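Local coordinates for protein dihydropteroate synthase (Xanthomonas albilineans, PDB 6Q62) that probably catalyses the condensation of para-aminobenzoate with 6-hydroxymethyl-7,8-dihydropterin diphosphate to give 7,8-dihydropteroate, the precursor of folates, at residues Pro6-Ala11 with Arg186-Pro191. Residues are numbered along the deposited sequence; the frame is centred on the assembly and turned at random.
Sequences PRLDCA and RLLIDP. With 6GU (6-chloroguanine), chain E.
Leu-8 meets Leu-188 where an N-terminal beta hairpin, strands 7-10 and 13-16, lies across the N-terminal end of a TIM barrel; strand 187-190 is one of the eight parallel barrel strands. Along the hairpin strand, backbone hydrogen bonds tie Pro-6 to Leu-17 and Leu-8 to Leu-15, but none crosses to 186-191. The apolar contact therefore rests on leucine branches. With CG anti to the carbonyl carbon in both leucines (chi1 -63° in Leu-8, -64° in Leu-188), the branched ends point into the gap between the strands and meet tip to tip. CD1 of Leu-8 does the touching: it sits 3.9 Å from Leu-188 CD2 and also 3.9 Å from Leu-188 CD1, straddled by the fork. The other branch of Leu-8 lies more loosely over the residue just before the barrel strand, with CD2 4.4 Å from Arg-186 CA. Both leucines are buried, and Leu-188 also packs on Val-142 of the adjoining strand 141-144. At Asp-9 the link becomes polar: one water donates to Asp-9 O at 2.8 Å and accepts from Arg-186 NE at 2.9 Å, lying in the guanidinium plane at its edge. The Asp-9 carboxylate takes no part in this bridge; its OD1 accepts from Gly-12 N in the hairpin turn. Toward the other end of the barrel strand, Asp-190 belongs to the pocket occupied by 6-chloroguanine, where Asn-120 and Lys-226 also form hydrogen bonds to the ligand. Asp-190 OD1 accepts from Gly-192 N, which helps to hold the carboxylate in place, while OD2 takes a bent hydrogen bond from ligand N2 at 2.8 Å (140° at the hydrogen).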
ATOM      1  N   PRO A   6      19.783   9.698  11.572  1.00 34.65           N
ATOM      2  CA  PRO A   6      19.543   9.683  13.025  1.00 34.01           C
ATOM      3  C   PRO A   6      19.764   8.299  13.648  1.00 34.55           C
ATOM      4  O   PRO A   6      19.358   7.269  13.108  1.00 32.60           O
ATOM      5  CB  PRO A   6      18.089  10.175  13.164  1.00 35.98           C
ATOM      6  CG  PRO A   6      17.837  10.966  11.922  1.00 40.65           C
ATOM      7  CD  PRO A   6      18.602  10.221  10.850  1.00 36.50           C
ATOM      8  N   ARG A   7      20.474   8.290  14.762  1.00 30.55           N
ATOM      9  CA  ARG A   7      20.809   7.087  15.507  1.00 29.64           C
ATOM     10  C   ARG A   7      20.255   7.326  16.910  1.00 30.38           C
ATOM     11  O   ARG A   7      20.821   8.120  17.667  1.00 31.97           O
ATOM     12  CB  ARG A   7      22.332   6.920  15.514  1.00 30.59           C
ATOM     13  CG  ARG A   7      22.805   5.632  16.124  1.00 43.65           C
ATOM     14  CD  ARG A   7      24.312   5.601  16.240  1.00 55.75           C
ATOM     15  NE  ARG A   7      24.768   4.351  16.847  1.00 62.93           N
ATOM     16  CZ  ARG A   7      24.863   4.138  18.157  1.00 74.51           C
ATOM     17  NH1 ARG A   7      24.546   5.098  19.020  1.00 58.16           N
ATOM     18  NH2 ARG A   7      25.271   2.961  18.615  1.00 59.67           N
ATOM     19  N   LEU A   8      19.105   6.708  17.225  1.00 21.79           N
ATOM     20  CA  LEU A   8      18.469   6.919  18.527  1.00 19.08           C
ATOM     21  C   LEU A   8      18.856   5.828  19.484  1.00 19.41           C
ATOM     22  O   LEU A   8      18.571   4.650  19.238  1.00 19.66           O
ATOM     23  CB  LEU A   8      16.932   7.012  18.417  1.00 18.44           C
ATOM     24  CG  LEU A   8      16.346   8.162  17.615  1.00 23.13           C
ATOM     25  CD1 LEU A   8      14.886   7.904  17.333  1.00 23.40           C
ATOM     26  CD2 LEU A   8      16.479   9.485  18.350  1.00 24.06           C
ATOM     27  N   ASP A   9      19.478   6.220  20.594  1.00 15.07           N
ATOM     28  CA  ASP A   9      19.863   5.274  21.618  1.00 14.61           C
ATOM     29  C   ASP A   9      18.694   5.172  22.604  1.00 17.15           C
ATOM     30  O   ASP A   9      18.483   6.067  23.427  1.00 16.80           O
ATOM     31  CB  ASP A   9      21.160   5.760  22.315  1.00 16.92           C
ATOM     32  CG  ASP A   9      21.745   4.795  23.322  1.00 28.53           C
ATOM     33  OD1 ASP A   9      21.025   3.871  23.744  1.00 25.56           O
ATOM     34  OD2 ASP A   9      22.933   4.962  23.682  1.00 37.69           O
ATOM     35  N   CYS A  10      17.913   4.103  22.479  1.00 13.48           N
ATOM     36  CA  CYS A  10      16.740   3.862  23.322  1.00 13.11           C
ATOM     37  C   CYS A  10      17.120   2.957  24.488  1.00 17.15           C
ATOM     38  O   CYS A  10      16.860   1.750  24.474  1.00 14.30           O
ATOM     39  CB  CYS A  10      15.595   3.285  22.482  1.00 12.81           C
ATOM     40  SG  CYS A  10      15.163   4.292  21.044  1.00 16.33           S
ATOM     41  N   ALA A  11      17.762   3.570  25.513  1.00 18.61           N
ATOM     42  CA  ALA A  11      18.252   2.893  26.719  1.00 18.83           C
ATOM     43  C   ALA A  11      19.128   1.682  26.372  1.00 19.78           C
ATOM     44  O   ALA A  11      18.918   0.583  26.891  1.00 20.31           O
ATOM     45  CB  ALA A  11      17.083   2.495  27.632  1.00 19.76           C
ATOM     46  N   ARG A 186      17.756  13.703  20.697  1.00 12.35           N
ATOM     47  CA  ARG A 186      16.827  12.751  21.292  1.00 11.22           C
ATOM     48  C   ARG A 186      15.370  13.107  20.928  1.00 15.14           C
ATOM     49  O   ARG A 186      14.455  12.437  21.390  1.00 16.33           O
ATOM     50  CB  ARG A 186      17.029  12.736  22.829  1.00 11.73           C
ATOM     51  CG  ARG A 186      18.284  11.929  23.242  1.00 14.57           C
ATOM     52  CD  ARG A 186      18.490  11.865  24.739  1.00 19.34           C
ATOM     53  NE  ARG A 186      19.722  11.138  25.045  1.00 30.34           N
ATOM     54  CZ  ARG A 186      20.778  11.672  25.642  1.00 42.37           C
ATOM     55  NH1 ARG A 186      20.752  12.935  26.042  1.00 31.68           N
ATOM     56  NH2 ARG A 186      21.851  10.933  25.886  1.00 31.83           N
ATOM     57  N   LEU A 187      15.144  14.153  20.147  1.00  9.36           N
ATOM     58  CA  LEU A 187      13.779  14.579  19.829  1.00  9.61           C
ATOM     59  C   LEU A 187      13.251  13.978  18.550  1.00 14.23           C
ATOM     60  O   LEU A 187      14.000  13.839  17.578  1.00 12.80           O
ATOM     61  CB  LEU A 187      13.699  16.110  19.704  1.00  9.50           C
ATOM     62  CG  LEU A 187      14.135  16.939  20.916  1.00 12.76           C
ATOM     63  CD1 LEU A 187      14.002  18.425  20.627  1.00 12.19           C
ATOM     64  CD2 LEU A 187      13.334  16.586  22.164  1.00 13.07           C
ATOM     65  N   LEU A 188      11.923  13.716  18.516  1.00 10.78           N
ATOM     66  CA  LEU A 188      11.181  13.302  17.331  1.00  9.38           C
ATOM     67  C   LEU A 188       9.947  14.177  17.368  1.00 10.11           C
ATOM     68  O   LEU A 188       9.542  14.607  18.461  1.00  9.41           O
ATOM     69  CB  LEU A 188      10.744  11.826  17.381  1.00 10.00           C
ATOM     70  CG  LEU A 188      11.878  10.782  17.386  1.00 13.77           C
ATOM     71  CD1 LEU A 188      12.224  10.370  18.788  1.00 15.52           C
ATOM     72  CD2 LEU A 188      11.451   9.551  16.613  1.00 14.73           C
ATOM     73  N   ILE A 189       9.362  14.467  16.194  1.00  7.49           N
ATOM     74  CA  ILE A 189       8.127  15.266  16.163  1.00  7.43           C
ATOM     75  C   ILE A 189       7.051  14.503  15.416  1.00 12.34           C
ATOM     76  O   ILE A 189       7.356  13.604  14.637  1.00 12.42           O
ATOM     77  CB  ILE A 189       8.326  16.692  15.624  1.00 11.08           C
ATOM     78  CG1 ILE A 189       8.881  16.673  14.155  1.00 10.49           C
ATOM     79  CG2 ILE A 189       9.181  17.506  16.609  1.00 10.95           C
ATOM     80  CD1 ILE A 189       9.007  18.065  13.500  1.00 14.36           C
ATOM     81  N   ASP A 190       5.790  14.854  15.664  1.00  9.11           N
ATOM     82  CA  ASP A 190       4.695  14.132  15.047  1.00  9.36           C
ATOM     83  C   ASP A 190       3.551  15.139  14.878  1.00 12.28           C
ATOM     84  O   ASP A 190       3.161  15.773  15.869  1.00 11.85           O
ATOM     85  CB  ASP A 190       4.306  13.005  16.010  1.00  9.21           C
ATOM     86  CG  ASP A 190       3.168  12.115  15.588  1.00 13.46           C
ATOM     87  OD1 ASP A 190       2.338  12.553  14.762  1.00 12.35           O
ATOM     88  OD2 ASP A 190       3.076  11.009  16.111  1.00 15.70           O
ATOM     89  N   PRO A 191       2.974  15.264  13.666  1.00 10.01           N
ATOM     90  CA  PRO A 191       1.853  16.220  13.475  1.00  9.79           C
ATOM     91  C   PRO A 191       0.559  15.838  14.154  1.00 12.67           C
ATOM     92  O   PRO A 191      -0.404  16.619  14.137  1.00 14.83           O
ATOM     93  CB  PRO A 191       1.680  16.257  11.951  1.00 12.02           C
ATOM     94  CG  PRO A 191       2.139  14.922  11.503  1.00 15.30           C
ATOM     95  CD  PRO A 191       3.316  14.577  12.392  1.00 10.27           C
TER
HETATM   96 CL6  6GU E 401      -0.690   9.568  15.587  1.00 32.98          CL
HETATM   97  N1  6GU E 401       1.199   9.588  17.195  1.00 18.64           N
HETATM   98  C2  6GU E 401       1.706   9.333  18.469  1.00 16.84           C
HETATM   99  N2  6GU E 401       2.933   9.797  18.659  1.00 20.10           N
HETATM  100  N3  6GU E 401       1.038   8.689  19.492  1.00 12.39           N
HETATM  101  C4  6GU E 401      -0.251   8.319  19.172  1.00 13.50           C
HETATM  102  C5  6GU E 401      -0.844   8.567  17.905  1.00 20.19           C
HETATM  103  C6  6GU E 401      -0.042   9.196  17.006  1.00 21.79           C
HETATM  104  N7  6GU E 401      -2.152   8.089  17.911  1.00 20.52           N
HETATM  105  C8  6GU E 401      -2.310   7.568  19.192  1.00 20.86           C
HETATM  106  N9  6GU E 401      -1.197   7.683  19.966  1.00 18.12           N
HETATM  107  O   HOH W   1      19.458   8.693  23.571  1.00 28.41           O